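Local coordinates for 49 protein (Murid herpesvirus 4, PDB 6A4V) that probably interacts with poly(ADP-ribose) polymerase 1 and facilitates replication of the virus, at residues 138-143 against 149-154; 167-172 against 219-224; 91-96 against 193-198; 70-75 against 244-249. All coordinates share one frame; numbering follows the deposited sequence.

Contact 1: 138-143 against 149-154; sequences GTVNLL and EILSIP
V140 meets both I150 and L151. Its CG1 lies 4.1 Å from L151 CD2, and the two side chains slide past each other in opposite directions. CG1 stands anti to the backbone N (chi1 177°) and beside the carbonyl carbon, on the same side as the carbonyl oxygen that the loop residues also approach. That oxygen lies 3.9 Å from L151 CD2 and 4.1 Å from I150 CG2. Both are methyls resting on a carbonyl oxygen, which is van der Waals packing and not a hydrogen bond. One turn on, L143 turns its CB toward I150, and I150 CG2 reaches it at 4.1 Å. The same methyl touches both V140 O and L143 CB, which lie on one side of it.

Residues 149-152 are in a 3-10 conformation, and the bond from I153 N to I150 O (3.2 Å) follows the same i to i+3 pattern. I150 is directed inward, while L151 lies at the exposed border. F168 of helix 161-168 also touches V140, L143 and I153. On another side of helix 131-146, L142 packs on F113, I116 and L117 of helix 111-126. Within this all-helical fold, the contact lays the chain after helix 131-146 back along that helix.

No hydrogen bond or charge pair joins the segments. The turn is held by methyl and methylene contacts, so shape and burial probably matter more than directed bonding.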
loop_
_atom_site.group_PDB
_atom_site.type_symbol
_atom_site.label_atom_id
_atom_site.label_comp_id
_atom_site.label_asym_id
_atom_site.label_seq_id
_atom_site.Cartn_x
_atom_site.Cartn_y
_atom_site.Cartn_z
ATOM N N GLY B 138 -34.150 9.480 6.358
ATOM C CA GLY B 138 -33.600 10.809 6.060
ATOM C C GLY B 138 -33.516 11.061 4.564
ATOM O O GLY B 138 -34.071 12.001 3.992
ATOM N N THR B 139 -32.853 10.168 3.884
ATOM C CA THR B 139 -32.533 10.425 2.517
ATOM C C THR B 139 -33.835 10.510 1.710
ATOM O O THR B 139 -34.096 11.511 1.081
ATOM C CB THR B 139 -31.534 9.365 2.059
ATOM O OG1 THR B 139 -30.493 9.437 3.040
ATOM C CG2 THR B 139 -31.002 9.628 0.672
ATOM N N VAL B 140 -34.645 9.452 1.788
ATOM C CA VAL B 140 -35.930 9.391 1.142
ATOM C C VAL B 140 -36.723 10.671 1.444
ATOM O O VAL B 140 -37.378 11.227 0.539
ATOM C CB VAL B 140 -36.717 8.132 1.537
ATOM C CG1 VAL B 140 -38.081 8.147 0.894
ATOM C CG2 VAL B 140 -35.977 6.855 1.140
ATOM N N ASN B 141 -36.631 11.169 2.676
ATOM C CA ASN B 141 -37.370 12.375 3.009
ATOM C C ASN B 141 -36.802 13.679 2.453
ATOM O O ASN B 141 -37.604 14.647 2.270
ATOM C CB ASN B 141 -37.526 12.535 4.508
ATOM C CG ASN B 141 -38.698 11.710 4.979
ATOM O OD1 ASN B 141 -39.757 12.268 5.211
ATOM N ND2 ASN B 141 -38.513 10.397 5.112
ATOM N N LEU B 142 -35.467 13.796 2.288
ATOM C CA LEU B 142 -34.952 15.016 1.691
ATOM C C LEU B 142 -35.450 15.001 0.244
ATOM O O LEU B 142 -35.892 16.011 -0.294
ATOM C CB LEU B 142 -33.420 15.157 1.774
ATOM C CG LEU B 142 -32.812 15.242 3.170
ATOM C CD1 LEU B 142 -31.423 14.650 3.194
ATOM C CD2 LEU B 142 -32.770 16.653 3.710
ATOM N N LEU B 143 -35.397 13.833 -0.363
ATOM C CA LEU B 143 -35.868 13.635 -1.735
ATOM C C LEU B 143 -37.341 14.057 -1.876
ATOM O O LEU B 143 -37.725 14.671 -2.896
ATOM C CB LEU B 143 -35.649 12.171 -2.120
ATOM C CG LEU B 143 -34.212 11.827 -2.496
ATOM C CD1 LEU B 143 -34.038 10.324 -2.693
ATOM C CD2 LEU B 143 -33.792 12.578 -3.752
ATOM N N GLU B 149 -43.968 12.686 -5.158
ATOM C CA GLU B 149 -44.368 11.384 -5.752
ATOM C C GLU B 149 -43.498 10.275 -5.156
ATOM O O GLU B 149 -43.930 9.118 -5.046
ATOM C CB GLU B 149 -44.191 11.286 -7.275
ATOM C CG GLU B 149 -44.209 12.609 -8.025
ATOM C CD GLU B 149 -42.865 13.303 -8.173
ATOM O OE1 GLU B 149 -41.869 12.794 -7.620
ATOM O OE2 GLU B 149 -42.818 14.359 -8.842
ATOM N N ILE B 150 -42.248 10.636 -4.832
ATOM C CA ILE B 150 -41.179 9.680 -4.429
ATOM C C ILE B 150 -41.584 8.897 -3.171
ATOM O O ILE B 150 -41.155 7.773 -3.000
ATOM C CB ILE B 150 -39.827 10.419 -4.266
ATOM C CG1 ILE B 150 -38.951 10.169 -5.498
ATOM C CG2 ILE B 150 -39.100 10.063 -2.964
ATOM C CD1 ILE B 150 -37.786 11.122 -5.641
ATOM N N LEU B 151 -42.409 9.498 -2.308
ATOM C CA LEU B 151 -42.655 8.997 -0.974
ATOM C C LEU B 151 -43.573 7.767 -0.989
ATOM O O LEU B 151 -43.542 6.957 -0.036
ATOM C CB LEU B 151 -43.232 10.135 -0.125
ATOM C CG LEU B 151 -42.233 11.241 0.195
ATOM C CD1 LEU B 151 -42.904 12.521 0.702
ATOM C CD2 LEU B 151 -41.207 10.744 1.189
ATOM N N SER B 152 -44.345 7.585 -2.066
ATOM C CA SER B 152 -45.205 6.402 -2.211
ATOM C C SER B 152 -44.414 5.159 -2.662
ATOM O O SER B 152 -45.028 4.112 -2.882
ATOM C CB SER B 152 -46.326 6.689 -3.165
ATOM O OG SER B 152 -46.555 8.090 -3.266
ATOM N N ILE B 153 -43.077 5.249 -2.789
ATOM C CA ILE B 153 -42.274 4.133 -3.332
ATOM C C ILE B 153 -41.949 3.156 -2.208
ATOM O O ILE B 153 -41.222 3.501 -1.278
ATOM C CB ILE B 153 -40.995 4.611 -4.055
ATOM C CG1 ILE B 153 -41.311 5.645 -5.136
ATOM C CG2 ILE B 153 -40.239 3.423 -4.644
ATOM C CD1 ILE B 153 -40.103 6.369 -5.661
ATOM N N PRO B 154 -42.477 1.909 -2.274
ATOM C CA PRO B 154 -42.210 0.898 -1.250
ATOM C C PRO B 154 -40.755 0.409 -1.251
ATOM O O PRO B 154 -40.191 0.208 -2.333
ATOM C CB PRO B 154 -43.105 -0.284 -1.649
ATOM C CG PRO B 154 -43.308 -0.104 -3.143
ATOM C CD PRO B 154 -43.333 1.394 -3.358
#

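Contact 2: 167-172 against 219-224; sequences CFLTSV and VLVYWV
Apolar contacts carry this small interface, and V221 takes part in all of them. Its two methyls divide the work. CG1 faces L169, where it lies 4.0 Å from CD2, and CG2 faces F168, where it lies 4.3 Å from CB. CG1 is anti to the backbone N (chi1 153°) and CG2 is anti to the carbonyl carbon, which sends the two methyls to different partners. The V221 side chain points at the other segment from helix 213-235. L169 starts out alongside the interface, and its CD2 branch then brings it onto the valine, so that the two side chains meet at a slant. F168 begins toward the valine but turns its ring away, which leaves CB as the part of the side chain that touches.

One contact involves the backbone. V221 CG2 also approaches F168 O, at 4.0 Å, so one methyl packs on both the CB and the carbonyl oxygen of the same residue.

No hydrogen bond links the two segments, but N218 OD1, just before 219-224, bonds to T170 N. The F168 ring forms an edge-to-face pair with W164, and T139 of helix 131-146 packs on V221 as well.

The arrangement is that of an all-helical bundle, in which the link between helix 161-168 and helix 173-184 is pressed onto the long helix 213-235.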
loop_
_atom_site.group_PDB
_atom_site.type_symbol
_atom_site.label_atom_id
_atom_site.label_comp_id
_atom_site.label_asym_id
_atom_site.label_seq_id
_atom_site.Cartn_x
_atom_site.Cartn_y
_atom_site.Cartn_z
ATOM N N CYS B 167 -33.941 2.897 -7.288
ATOM C CA CYS B 167 -35.183 3.647 -7.079
ATOM C C CYS B 167 -34.904 5.141 -6.976
ATOM O O CYS B 167 -35.484 5.953 -7.697
ATOM C CB CYS B 167 -35.894 3.267 -5.791
ATOM S SG CYS B 167 -36.595 1.609 -5.863
ATOM N N PHE B 168 -34.007 5.484 -6.056
ATOM C CA PHE B 168 -33.994 6.778 -5.490
ATOM C C PHE B 168 -32.974 7.672 -6.205
ATOM O O PHE B 168 -32.883 8.837 -5.880
ATOM C CB PHE B 168 -33.788 6.623 -3.986
ATOM C CG PHE B 168 -34.946 5.965 -3.279
ATOM C CD1 PHE B 168 -36.239 6.427 -3.472
ATOM C CD2 PHE B 168 -34.754 4.933 -2.376
ATOM C CE1 PHE B 168 -37.309 5.865 -2.799
ATOM C CE2 PHE B 168 -35.830 4.356 -1.710
ATOM C CZ PHE B 168 -37.107 4.822 -1.925
ATOM N N LEU B 169 -32.228 7.140 -7.181
ATOM C CA LEU B 169 -31.428 7.999 -8.074
ATOM C C LEU B 169 -32.341 8.674 -9.101
ATOM O O LEU B 169 -33.093 7.983 -9.776
ATOM C CB LEU B 169 -30.384 7.147 -8.800
ATOM C CG LEU B 169 -29.195 6.687 -7.960
ATOM C CD1 LEU B 169 -28.369 5.687 -8.748
ATOM C CD2 LEU B 169 -28.363 7.866 -7.476
ATOM N N THR B 170 -32.234 10.000 -9.263
ATOM C CA THR B 170 -33.091 10.726 -10.223
ATOM C C THR B 170 -32.294 11.153 -11.464
ATOM O O THR B 170 -31.322 11.890 -11.359
ATOM C CB THR B 170 -33.789 11.912 -9.550
ATOM O OG1 THR B 170 -32.834 12.938 -9.283
ATOM C CG2 THR B 170 -34.493 11.501 -8.273
ATOM N N SER B 171 -32.756 10.675 -12.630
ATOM C CA SER B 171 -32.295 11.055 -13.983
ATOM C C SER B 171 -30.767 10.925 -14.083
ATOM O O SER B 171 -30.025 11.904 -13.878
ATOM C CB SER B 171 -32.791 12.445 -14.389
ATOM O OG SER B 171 -32.100 13.483 -13.709
ATOM N N VAL B 172 -30.306 9.708 -14.401
ATOM C CA VAL B 172 -28.875 9.447 -14.449
ATOM C C VAL B 172 -28.480 8.594 -15.675
ATOM O O VAL B 172 -27.300 8.261 -15.814
ATOM C CB VAL B 172 -28.414 8.812 -13.120
ATOM C CG1 VAL B 172 -28.880 9.614 -11.915
ATOM C CG2 VAL B 172 -28.866 7.369 -12.986
ATOM N N VAL B 219 -25.805 11.833 -4.995
ATOM C CA VAL B 219 -24.547 11.562 -4.347
ATOM C C VAL B 219 -24.809 11.130 -2.900
ATOM O O VAL B 219 -24.122 10.264 -2.367
ATOM C CB VAL B 219 -23.646 12.813 -4.400
ATOM C CG1 VAL B 219 -22.591 12.844 -3.305
ATOM C CG2 VAL B 219 -22.983 12.969 -5.751
ATOM N N LEU B 220 -25.743 11.797 -2.230
ATOM C CA LEU B 220 -26.082 11.398 -0.861
ATOM C C LEU B 220 -26.533 9.948 -0.851
ATOM O O LEU B 220 -26.231 9.176 0.057
ATOM C CB LEU B 220 -27.222 12.237 -0.315
ATOM C CG LEU B 220 -27.635 11.827 1.093
ATOM C CD1 LEU B 220 -26.417 11.722 2.006
ATOM C CD2 LEU B 220 -28.637 12.815 1.664
ATOM N N VAL B 221 -27.307 9.615 -1.878
ATOM C CA VAL B 221 -27.925 8.362 -1.958
ATOM C C VAL B 221 -26.825 7.327 -2.056
ATOM O O VAL B 221 -26.887 6.281 -1.417
ATOM C CB VAL B 221 -28.846 8.250 -3.185
ATOM C CG1 VAL B 221 -28.968 6.807 -3.635
ATOM C CG2 VAL B 221 -30.204 8.842 -2.931
ATOM N N TYR B 222 -25.910 7.605 -2.979
ATOM C CA TYR B 222 -24.857 6.667 -3.364
ATOM C C TYR B 222 -23.994 6.401 -2.126
ATOM O O TYR B 222 -23.726 5.281 -1.807
ATOM C CB TYR B 222 -24.059 7.278 -4.517
ATOM C CG TYR B 222 -22.775 6.591 -4.900
ATOM C CD1 TYR B 222 -22.755 5.624 -5.896
ATOM C CD2 TYR B 222 -21.567 6.950 -4.324
ATOM C CE1 TYR B 222 -21.573 5.030 -6.297
ATOM C CE2 TYR B 222 -20.371 6.378 -4.737
ATOM C CZ TYR B 222 -20.377 5.390 -5.709
ATOM O OH TYR B 222 -19.223 4.781 -6.133
ATOM N N TRP B 223 -23.635 7.461 -1.406
ATOM C CA TRP B 223 -22.819 7.284 -0.233
ATOM C C TRP B 223 -23.579 6.633 0.918
ATOM O O TRP B 223 -22.969 5.955 1.735
ATOM C CB TRP B 223 -22.154 8.580 0.202
ATOM C CG TRP B 223 -21.041 8.911 -0.737
ATOM C CD1 TRP B 223 -21.018 9.907 -1.664
ATOM C CD2 TRP B 223 -19.800 8.215 -0.874
ATOM N NE1 TRP B 223 -19.845 9.890 -2.356
ATOM C CE2 TRP B 223 -19.066 8.872 -1.880
ATOM C CE3 TRP B 223 -19.187 7.173 -0.176
ATOM C CZ2 TRP B 223 -17.782 8.464 -2.257
ATOM C CZ3 TRP B 223 -17.914 6.790 -0.524
ATOM C CH2 TRP B 223 -17.245 7.395 -1.584
ATOM N N VAL B 224 -24.899 6.780 0.964
ATOM C CA VAL B 224 -25.617 6.085 1.992
ATOM C C VAL B 224 -25.549 4.595 1.644
ATOM O O VAL B 224 -25.339 3.780 2.482
ATOM C CB VAL B 224 -27.080 6.562 2.119
ATOM C CG1 VAL B 224 -27.986 5.466 2.631
ATOM C CG2 VAL B 224 -27.232 7.777 3.008
#

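Contact 3: 91-96 against 193-198; sequences PHLREL and YNFKTF
This is a buried aromatic and aliphatic contact between two helices of an all-helical fold, helix 89-104 and the start of helix 195-203. Its centre lies about 10 Å from the centre of the chain, and F195 is its hub. The phenyl group is received by H92, L93 and L96, on one side of helix 89-104. With CG anti to the backbone N (chi1 178°), the F195 side chain extends straight out to them.

H92 comes closest. Its NE2 is 3.3 Å from F195 CE2, and the ring planes stand at 79° with centroids 5.1 Å apart. F195 CZ lies at the imidazole edge, in its plane, but the pair as a whole is oblique. The aliphatic partners meet another corner of the phenyl ring. L96 CD1 approaches at the edge, near the ring plane, 4.2 Å from CE1. L93 CD2 lies 4.3 Å from the same CE1.

The second subunit, another copy of this protein, also borders this contact. Its R288 packs on H92 and its L296 on F195. Within the chain, F227 and F230 of helix 213-235 touch L93.

At the start of the helix that presents F195, N194 is the N-cap residue, and its OD1 receives two bonds from T197. The one from T197 OG1 is 2.6 Å long. The other, from T197 N, is 3.0 Å long, and its donor lies 38° out of the carbonyl plane of N194.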
loop_
_atom_site.group_PDB
_atom_site.type_symbol
_atom_site.label_atom_id
_atom_site.label_comp_id
_atom_site.label_asym_id
_atom_site.label_seq_id
_atom_site.Cartn_x
_atom_site.Cartn_y
_atom_site.Cartn_z
ATOM N N PRO B 91 -15.838 4.978 10.653
ATOM C CA PRO B 91 -15.660 6.347 11.132
ATOM C C PRO B 91 -15.349 7.311 9.977
ATOM O O PRO B 91 -15.885 8.370 9.876
ATOM C CB PRO B 91 -14.443 6.241 12.051
ATOM C CG PRO B 91 -14.463 4.821 12.531
ATOM C CD PRO B 91 -14.938 4.037 11.333
ATOM N N HIS B 92 -14.463 6.908 9.077
ATOM C CA HIS B 92 -14.149 7.755 7.924
ATOM C C HIS B 92 -15.395 8.023 7.060
ATOM O O HIS B 92 -15.715 9.169 6.712
ATOM C CB HIS B 92 -13.120 7.093 7.057
ATOM C CG HIS B 92 -12.702 7.954 5.940
ATOM N ND1 HIS B 92 -11.846 9.012 6.132
ATOM C CD2 HIS B 92 -12.922 7.845 4.615
ATOM C CE1 HIS B 92 -11.687 9.615 4.978
ATOM N NE2 HIS B 92 -12.264 8.855 4.007
ATOM N N LEU B 93 -16.051 6.942 6.667
ATOM C CA LEU B 93 -17.239 7.015 5.826
ATOM C C LEU B 93 -18.314 7.832 6.536
ATOM O O LEU B 93 -18.923 8.707 5.936
ATOM C CB LEU B 93 -17.732 5.618 5.473
ATOM C CG LEU B 93 -16.984 4.960 4.330
ATOM C CD1 LEU B 93 -17.167 3.476 4.395
ATOM C CD2 LEU B 93 -17.473 5.475 2.994
ATOM N N ARG B 94 -18.412 7.730 7.839
ATOM C CA ARG B 94 -19.435 8.583 8.472
ATOM C C ARG B 94 -19.073 10.045 8.283
ATOM O O ARG B 94 -19.865 10.902 7.847
ATOM C CB ARG B 94 -19.543 8.240 9.946
ATOM C CG ARG B 94 -20.473 7.085 10.241
ATOM C CD ARG B 94 -20.731 6.893 11.742
ATOM N NE ARG B 94 -19.550 7.089 12.569
ATOM C CZ ARG B 94 -18.751 6.106 12.942
ATOM N NH1 ARG B 94 -18.742 4.990 12.241
ATOM N NH2 ARG B 94 -17.917 6.252 13.953
ATOM N N GLU B 95 -17.846 10.341 8.684
ATOM C CA GLU B 95 -17.284 11.683 8.575
ATOM C C GLU B 95 -17.439 12.174 7.131
ATOM O O GLU B 95 -17.682 13.403 6.868
ATOM C CB GLU B 95 -15.857 11.671 9.136
ATOM C CG GLU B 95 -15.342 12.999 9.650
ATOM C CD GLU B 95 -16.100 13.672 10.785
ATOM O OE1 GLU B 95 -16.167 13.089 11.908
ATOM O OE2 GLU B 95 -16.616 14.783 10.537
ATOM N N LEU B 96 -17.405 11.286 6.148
ATOM C CA LEU B 96 -17.578 11.821 4.759
ATOM C C LEU B 96 -19.019 12.304 4.525
ATOM O O LEU B 96 -19.250 13.212 3.773
ATOM C CB LEU B 96 -17.201 10.736 3.759
ATOM C CG LEU B 96 -17.525 11.056 2.304
ATOM C CD1 LEU B 96 -16.738 10.130 1.387
ATOM C CD2 LEU B 96 -19.008 10.949 1.991
ATOM N N TYR B 193 -15.768 -3.865 -3.529
ATOM C CA TYR B 193 -14.868 -2.866 -4.063
ATOM C C TYR B 193 -14.279 -2.089 -2.891
ATOM O O TYR B 193 -14.875 -2.009 -1.829
ATOM C CB TYR B 193 -15.600 -1.977 -5.061
ATOM C CG TYR B 193 -15.883 -2.707 -6.342
ATOM C CD1 TYR B 193 -14.863 -2.898 -7.253
ATOM C CD2 TYR B 193 -17.152 -3.162 -6.675
ATOM C CE1 TYR B 193 -15.072 -3.593 -8.430
ATOM C CE2 TYR B 193 -17.373 -3.855 -7.857
ATOM C CZ TYR B 193 -16.330 -4.055 -8.742
ATOM O OH TYR B 193 -16.466 -4.758 -9.899
ATOM N N ASN B 194 -13.097 -1.536 -3.085
ATOM C CA ASN B 194 -12.473 -0.678 -2.056
ATOM C C ASN B 194 -12.945 0.784 -2.213
ATOM O O ASN B 194 -13.555 1.213 -3.199
ATOM C CB ASN B 194 -10.955 -0.789 -2.155
ATOM C CG ASN B 194 -10.429 -0.213 -3.456
ATOM O OD1 ASN B 194 -11.190 0.332 -4.274
ATOM N ND2 ASN B 194 -9.134 -0.295 -3.645
ATOM N N PHE B 195 -12.650 1.585 -1.212
ATOM C CA PHE B 195 -13.064 2.966 -1.136
ATOM C C PHE B 195 -12.583 3.847 -2.301
ATOM O O PHE B 195 -13.329 4.646 -2.822
ATOM C CB PHE B 195 -12.492 3.516 0.153
ATOM C CG PHE B 195 -12.781 4.955 0.389
ATOM C CD1 PHE B 195 -14.041 5.468 0.162
ATOM C CD2 PHE B 195 -11.803 5.780 0.924
ATOM C CE1 PHE B 195 -14.298 6.807 0.407
ATOM C CE2 PHE B 195 -12.075 7.109 1.184
ATOM C CZ PHE B 195 -13.321 7.615 0.926
ATOM N N LYS B 196 -11.302 3.771 -2.635
ATOM C CA LYS B 196 -10.730 4.472 -3.761
ATOM C C LYS B 196 -11.663 4.262 -4.959
ATOM O O LYS B 196 -12.074 5.223 -5.613
ATOM C CB LYS B 196 -9.290 3.956 -3.923
ATOM C CG LYS B 196 -8.601 4.183 -5.250
ATOM C CD LYS B 196 -7.085 3.971 -5.180
ATOM C CE LYS B 196 -6.388 4.931 -4.230
ATOM N NZ LYS B 196 -5.122 5.493 -4.775
ATOM N N THR B 197 -12.072 3.011 -5.207
ATOM C CA THR B 197 -12.988 2.778 -6.331
ATOM C C THR B 197 -14.350 3.461 -6.144
ATOM O O THR B 197 -14.914 3.974 -7.101
ATOM C CB THR B 197 -13.091 1.285 -6.593
ATOM O OG1 THR B 197 -11.714 0.920 -6.750
ATOM C CG2 THR B 197 -13.912 0.950 -7.798
ATOM N N PHE B 198 -14.908 3.466 -4.941
ATOM C CA PHE B 198 -16.267 4.005 -4.817
ATOM C C PHE B 198 -16.201 5.521 -5.019
ATOM O O PHE B 198 -17.156 6.115 -5.563
ATOM C CB PHE B 198 -16.934 3.656 -3.490
ATOM C CG PHE B 198 -17.519 2.279 -3.396
ATOM C CD1 PHE B 198 -18.631 1.952 -4.137
ATOM C CD2 PHE B 198 -16.960 1.313 -2.577
ATOM C CE1 PHE B 198 -19.173 0.695 -4.072
ATOM C CE2 PHE B 198 -17.453 0.018 -2.585
ATOM C CZ PHE B 198 -18.599 -0.260 -3.276
#

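Contact 4: 70-75 against 244-249; sequences QVLCKI and VAFNAL
Helices 61-85 and 238-262 run roughly antiparallel here, with segment axes 9.7 Å apart at their closest and N-to-C directions at 147°. L72 and F246 have the nearest CA atoms, 7.0 Å apart, and their side chains cross at about a right angle.

L72 uses both of its methyls. Its CG is anti to the carbonyl carbon (chi1 -76°), which puts the branch point where both can reach helix 238-262. CD2 meets the F246 ring at its edge, near the ring plane, 3.8 Å from CD1. CD1 points to the next turn of that helix, where it lies 3.7 Å from L249 O and 4.4 Å from L249 CG. I75, one turn on from L72, places its CG2 over one face of the F246 ring, 4.3 Å from CG and offset toward the rim. The phenyl ring is therefore met on an edge by one aliphatic group and on a face by another.

No hydrogen bond crosses between the segments. L44 and V47 of helix 44-57 also touch F246, and F51 touches L72, so a third helix packs on the same pair of residues. This is apolar helix-helix packing of a roughly antiparallel bundle, with L72 and F246 on its buried side.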
loop_
_atom_site.group_PDB
_atom_site.type_symbol
_atom_site.label_atom_id
_atom_site.label_comp_id
_atom_site.label_asym_id
_atom_site.label_seq_id
_atom_site.Cartn_x
_atom_site.Cartn_y
_atom_site.Cartn_z
ATOM N N GLN B 70 2.019 -16.127 -7.179
ATOM C CA GLN B 70 2.287 -14.700 -7.326
ATOM C C GLN B 70 0.982 -13.934 -7.211
ATOM O O GLN B 70 0.879 -13.008 -6.356
ATOM C CB GLN B 70 2.968 -14.426 -8.655
ATOM C CG GLN B 70 4.437 -14.773 -8.579
ATOM C CD GLN B 70 5.146 -14.578 -9.893
ATOM O OE1 GLN B 70 4.652 -14.963 -10.957
ATOM N NE2 GLN B 70 6.328 -13.984 -9.819
ATOM N N VAL B 71 -0.064 -14.471 -7.860
ATOM C CA VAL B 71 -1.377 -13.919 -7.721
ATOM C C VAL B 71 -1.807 -13.964 -6.263
ATOM O O VAL B 71 -2.431 -12.997 -5.819
ATOM C CB VAL B 71 -2.436 -14.684 -8.522
ATOM C CG1 VAL B 71 -3.822 -14.308 -8.060
ATOM C CG2 VAL B 71 -2.246 -14.430 -10.012
ATOM N N LEU B 72 -1.559 -15.099 -5.574
ATOM C CA LEU B 72 -2.050 -15.174 -4.213
ATOM C C LEU B 72 -1.236 -14.286 -3.296
ATOM O O LEU B 72 -1.769 -13.786 -2.306
ATOM C CB LEU B 72 -2.047 -16.600 -3.701
ATOM C CG LEU B 72 -3.161 -17.459 -4.245
ATOM C CD1 LEU B 72 -2.919 -18.878 -3.851
ATOM C CD2 LEU B 72 -4.500 -16.996 -3.737
ATOM N N CYS B 73 0.067 -14.119 -3.583
ATOM C CA CYS B 73 0.876 -13.212 -2.742
ATOM C C CYS B 73 0.400 -11.739 -2.785
ATOM O O CYS B 73 0.333 -10.986 -1.726
ATOM C CB CYS B 73 2.307 -13.231 -3.253
ATOM S SG CYS B 73 3.361 -12.625 -1.948
ATOM N N LYS B 74 0.152 -11.224 -3.995
ATOM C CA LYS B 74 -0.382 -9.867 -4.131
ATOM C C LYS B 74 -1.686 -9.792 -3.343
ATOM O O LYS B 74 -1.872 -8.912 -2.451
ATOM C CB LYS B 74 -0.579 -9.544 -5.596
ATOM C CG LYS B 74 0.729 -9.111 -6.258
ATOM C CD LYS B 74 0.976 -9.755 -7.616
ATOM C CE LYS B 74 2.371 -9.469 -8.152
ATOM N NZ LYS B 74 2.816 -10.475 -9.146
ATOM N N ILE B 75 -2.570 -10.736 -3.640
ATOM C CA ILE B 75 -3.912 -10.637 -3.101
ATOM C C ILE B 75 -3.831 -10.619 -1.590
ATOM O O ILE B 75 -4.348 -9.735 -0.956
ATOM C CB ILE B 75 -4.844 -11.742 -3.592
ATOM C CG1 ILE B 75 -5.230 -11.466 -5.036
ATOM C CG2 ILE B 75 -6.066 -11.797 -2.657
ATOM C CD1 ILE B 75 -6.030 -12.601 -5.689
ATOM N N VAL B 244 -8.341 -15.061 5.585
ATOM C CA VAL B 244 -8.034 -16.441 6.060
ATOM C C VAL B 244 -8.058 -17.450 4.907
ATOM O O VAL B 244 -7.118 -18.228 4.741
ATOM C CB VAL B 244 -8.967 -16.848 7.205
ATOM C CG1 VAL B 244 -8.783 -18.294 7.504
ATOM C CG2 VAL B 244 -8.693 -15.980 8.443
ATOM N N ALA B 245 -9.151 -17.487 4.135
ATOM C CA ALA B 245 -9.238 -18.415 2.992
ATOM C C ALA B 245 -8.036 -18.199 2.106
ATOM O O ALA B 245 -7.335 -19.131 1.715
ATOM C CB ALA B 245 -10.496 -18.198 2.172
ATOM N N PHE B 246 -7.781 -16.945 1.746
ATOM C CA PHE B 246 -6.756 -16.739 0.718
ATOM C C PHE B 246 -5.350 -17.059 1.273
ATOM O O PHE B 246 -4.435 -17.564 0.523
ATOM C CB PHE B 246 -6.919 -15.341 0.159
ATOM C CG PHE B 246 -7.958 -15.212 -0.916
ATOM C CD1 PHE B 246 -7.734 -15.768 -2.161
ATOM C CD2 PHE B 246 -9.073 -14.422 -0.717
ATOM C CE1 PHE B 246 -8.668 -15.633 -3.163
ATOM C CE2 PHE B 246 -10.004 -14.269 -1.722
ATOM C CZ PHE B 246 -9.796 -14.865 -2.948
ATOM N N ASN B 247 -5.177 -16.849 2.587
ATOM C CA ASN B 247 -3.921 -17.212 3.280
ATOM C C ASN B 247 -3.731 -18.740 3.241
ATOM O O ASN B 247 -2.652 -19.242 2.955
ATOM C CB ASN B 247 -3.767 -16.561 4.677
ATOM C CG ASN B 247 -3.255 -15.126 4.621
ATOM O OD1 ASN B 247 -2.074 -14.874 4.461
ATOM N ND2 ASN B 247 -4.153 -14.165 4.623
ATOM N N ALA B 248 -4.735 -19.507 3.624
ATOM C CA ALA B 248 -4.770 -21.027 3.432
ATOM C C ALA B 248 -4.400 -21.412 1.997
ATOM O O ALA B 248 -3.436 -22.146 1.651
ATOM C CB ALA B 248 -6.171 -21.427 3.715
ATOM N N LEU B 249 -5.106 -20.769 1.097
ATOM C CA LEU B 249 -5.026 -21.134 -0.254
ATOM C C LEU B 249 -3.599 -20.860 -0.692
ATOM O O LEU B 249 -3.095 -21.627 -1.413
ATOM C CB LEU B 249 -6.100 -20.369 -1.014
ATOM C CG LEU B 249 -6.539 -20.884 -2.384
ATOM C CD1 LEU B 249 -6.968 -22.340 -2.349
ATOM C CD2 LEU B 249 -7.674 -19.999 -2.934
#

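How the contacts relate
Contacts 1, 2 and 3 form a connected series, while contact 4 stands apart. Contacts 1 and 2 have centres 11 Å apart and touch, for example where L142 CD1 meets L220 CD2 at 3.7 Å. Contacts 2 and 3 have centres 16 Å apart and also touch. W223 bridges them, its CH2 packing 3.6 Å from F195 CE1, and Y222 OH probably bonds to F198 O. Contact 4 lies on the opposite side of the chain's centre from contacts 1 and 2, with centres about 43 and 35 Å away. Its nearest atoms to contact 3 are about 11 Å off. Helix 213-235 of contact 2 leads directly into helix 238-262 of contact 4.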